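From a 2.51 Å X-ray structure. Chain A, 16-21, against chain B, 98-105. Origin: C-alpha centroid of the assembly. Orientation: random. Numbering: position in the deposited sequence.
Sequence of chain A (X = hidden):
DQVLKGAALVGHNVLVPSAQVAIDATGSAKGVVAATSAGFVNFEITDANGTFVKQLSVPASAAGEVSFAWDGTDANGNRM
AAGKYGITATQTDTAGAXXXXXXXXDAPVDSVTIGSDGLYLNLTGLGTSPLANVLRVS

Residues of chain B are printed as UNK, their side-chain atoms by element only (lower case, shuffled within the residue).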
# COMPACT_ATOMS: atom_id res chain seq x y z
N VAL A 16 4.18 -4.55 6.99
CA VAL A 16 2.79 -4.35 6.66
C VAL A 16 2.66 -3.24 5.63
O VAL A 16 3.47 -2.32 5.58
CB VAL A 16 1.97 -3.97 7.90
CG1 VAL A 16 1.96 -5.12 8.88
CG2 VAL A 16 2.57 -2.74 8.56
N PRO A 17 1.64 -3.33 4.77
CA PRO A 17 1.39 -2.32 3.74
C PRO A 17 1.02 -1.02 4.42
O PRO A 17 0.04 -0.96 5.16
CB PRO A 17 0.22 -2.91 2.96
CG PRO A 17 0.40 -4.37 3.13
CD PRO A 17 0.76 -4.49 4.58
N SER A 18 1.80 0.03 4.19
CA SER A 18 1.52 1.32 4.81
C SER A 18 1.83 2.46 3.87
O SER A 18 2.84 2.44 3.17
CB SER A 18 2.34 1.46 6.10
OG SER A 18 2.00 2.64 6.80
N ALA A 19 0.96 3.46 3.84
CA ALA A 19 1.16 4.62 2.98
C ALA A 19 2.01 5.64 3.73
O ALA A 19 2.41 6.65 3.16
CB ALA A 19 -0.17 5.23 2.60
N GLN A 20 2.27 5.38 5.00
CA GLN A 20 3.08 6.28 5.80
C GLN A 20 4.07 5.54 6.68
O GLN A 20 3.95 4.34 6.89
CB GLN A 20 2.18 7.21 6.64
CG GLN A 20 1.04 6.55 7.39
CD GLN A 20 0.12 7.55 8.08
OE1 GLN A 20 -0.37 8.50 7.45
NE2 GLN A 20 -0.13 7.35 9.36
N VAL A 21 5.07 6.27 7.15
CA VAL A 21 6.10 5.71 8.02
C VAL A 21 6.14 6.57 9.27
O VAL A 21 5.62 7.68 9.28
CB VAL A 21 7.49 5.73 7.35
CG1 VAL A 21 7.45 4.95 6.05
CG2 VAL A 21 7.90 7.16 7.08
N UNK B 98 -5.01 15.72 8.21
CA UNK B 98 -4.79 14.87 7.03
C UNK B 98 -3.84 13.70 7.25
O UNK B 98 -2.92 13.78 8.04
n UNK B 98 -6.68 18.11 3.33
c UNK B 98 -4.22 15.69 5.88
c UNK B 98 -5.14 16.70 5.25
c UNK B 98 -5.23 18.46 3.45
c UNK B 98 -4.42 17.33 4.05
N UNK B 99 -4.08 12.62 6.51
CA UNK B 99 -3.22 11.44 6.58
C UNK B 99 -3.35 10.56 5.33
O UNK B 99 -4.41 10.49 4.70
c UNK B 99 -3.51 10.63 7.85
o UNK B 99 -4.81 10.08 7.85
N UNK B 100 -2.26 9.90 4.96
CA UNK B 100 -2.25 9.01 3.80
C UNK B 100 -2.62 7.61 4.27
O UNK B 100 -2.10 7.12 5.26
c UNK B 100 -0.83 9.64 1.75
c UNK B 100 -0.86 8.99 3.14
n UNK B 100 0.63 7.77 -0.54
c UNK B 100 1.21 8.40 0.71
c UNK B 100 0.60 9.75 1.16
N UNK B 101 -3.55 6.98 3.56
CA UNK B 101 -3.99 5.64 3.91
C UNK B 101 -3.55 4.65 2.84
O UNK B 101 -3.44 5.00 1.67
c UNK B 101 -5.51 5.60 4.03
c UNK B 101 -7.70 6.50 4.69
c UNK B 101 -5.88 6.40 6.40
c UNK B 101 -6.22 6.62 4.93
N UNK B 102 -3.30 3.40 3.25
CA UNK B 102 -2.88 2.34 2.34
C UNK B 102 -4.04 1.91 1.47
O UNK B 102 -5.14 1.70 1.96
c UNK B 102 -2.36 1.16 3.12
N UNK B 103 -3.80 1.76 0.18
CA UNK B 103 -4.84 1.36 -0.75
C UNK B 103 -4.80 -0.13 -1.07
O UNK B 103 -3.73 -0.69 -1.29
c UNK B 103 -4.74 2.15 -2.06
c UNK B 103 -5.42 3.49 -1.94
o UNK B 103 -3.37 2.35 -2.40
N UNK B 104 -5.97 -0.76 -1.08
CA UNK B 104 -6.09 -2.18 -1.40
C UNK B 104 -6.99 -2.27 -2.60
O UNK B 104 -8.14 -1.84 -2.57
c UNK B 104 -5.15 -1.57 2.96
c UNK B 104 -6.68 -2.98 -0.24
c UNK B 104 -5.87 -2.87 1.03
c UNK B 104 -4.96 -3.86 1.40
c UNK B 104 -5.96 -1.73 1.84
c UNK B 104 -4.24 -2.56 3.30
c UNK B 104 -4.14 -3.71 2.52
o UNK B 104 -3.41 -2.37 4.40
N UNK B 105 -6.45 -2.83 -3.67
CA UNK B 105 -7.20 -2.94 -4.91
C UNK B 105 -7.85 -4.29 -5.10
O UNK B 105 -7.27 -5.33 -4.78
c UNK B 105 -6.30 -2.67 -6.11
c UNK B 105 -5.68 -1.31 -5.97
c UNK B 105 -7.09 -2.79 -7.39

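Position 98 of chain B carries four carbons in an unbranched row ending in a nitrogen, and its side chain does not reach the chain A stretch. A linear chain with a terminal amine is lysine. Lys98(B) is exposed, straight through its middle torsions and bent at the last, as suits a charged residue that plays no part in this contact.

Position 99 has one carbon followed by one oxygen. Its CA-to-CB bond points sideways, and the amide end of Gln20(A) lies near its CB. One carbon and a hydroxyl make serine. So short a side chain as that of Ser99(B) takes up little room beside the long glutamine.

At position 100 four carbons again lead to a nitrogen, but here the CA-to-CB bond points toward chain A. CB packs 3.9 Å from CB of Ala19(A), and a carbon farther along the row comes close to the backbone O of the same alanine. This is a second lysine. The closest approach is that of CE of Lys100(B), 3.2 Å from O of Ala19(A). The aliphatic part of the chain thus covers the alanine, while NZ is hydrogen-bonded elsewhere in the structure. The first torsion, at -112°, lies between wells. The backbone O of Lys100(B) also sits near the amide end of Gln20(A), whose orientation is uncertain, so the character of this contact remains open.

Position 101 shows four carbons forked at the second. They point away from chain A, and what the residue offers across the contact is backbone: its O lies 3.4 Å from CB of Ala19(A). The fork is the pattern of leucine. Leu101(B) is buried, a fitting place for a branched hydrocarbon.

Position 102 has a single side-chain carbon. This CB points toward chain A and rests 3.8 Å from O of Pro17(A) and 4.2 Å from CA of Ser18(A). The residue is therefore alanine. A lone methyl suits close backbone approach, and the CA atoms of Ala102(B) and Ala19(A) are 4.7 Å apart.

At position 103 the first carbon carries one oxygen and one carbon, and the side chain points away without reaching the chain A stretch. The branching identifies threonine. OG1 of Thr103(B) is satisfied by a hydrogen bond elsewhere in the structure.

Position 104 has one carbon and then a six-carbon ring bearing an oxygen. Its CA-to-CB bond points sideways, yet the end of the side chain comes nearer and meets Pro17(A). This is tyrosine. OH of Tyr104(B) is 3.9 Å from CB of Pro17(A), and CE2 meets that same CB at 4.5 Å, an oblique approach of ring to proline. A long aromatic side chain can leave sideways and still bring its end to the proline.

Position 105 has one carbon carrying two more, out of reach of the chain A stretch, hence valine. Val105(B) is buried, so its packing lies elsewhere.

The touching segments run nearly antiparallel, 163° apart, and bury 327 Å² between them. No clear hydrogen bond joins them. Ala19(A) and Lys100(B) carry the largest covered areas on their sides, with Ala102(B), Pro17(A) and Gln20(A) adding to the packing. Within chain A, OG of Ser18(A) donates to O of Gln20(A) at 2.6 Å, spanning Ala19(A) and linking the residues before and after it.

Chain B (98-105) KSKLATYV
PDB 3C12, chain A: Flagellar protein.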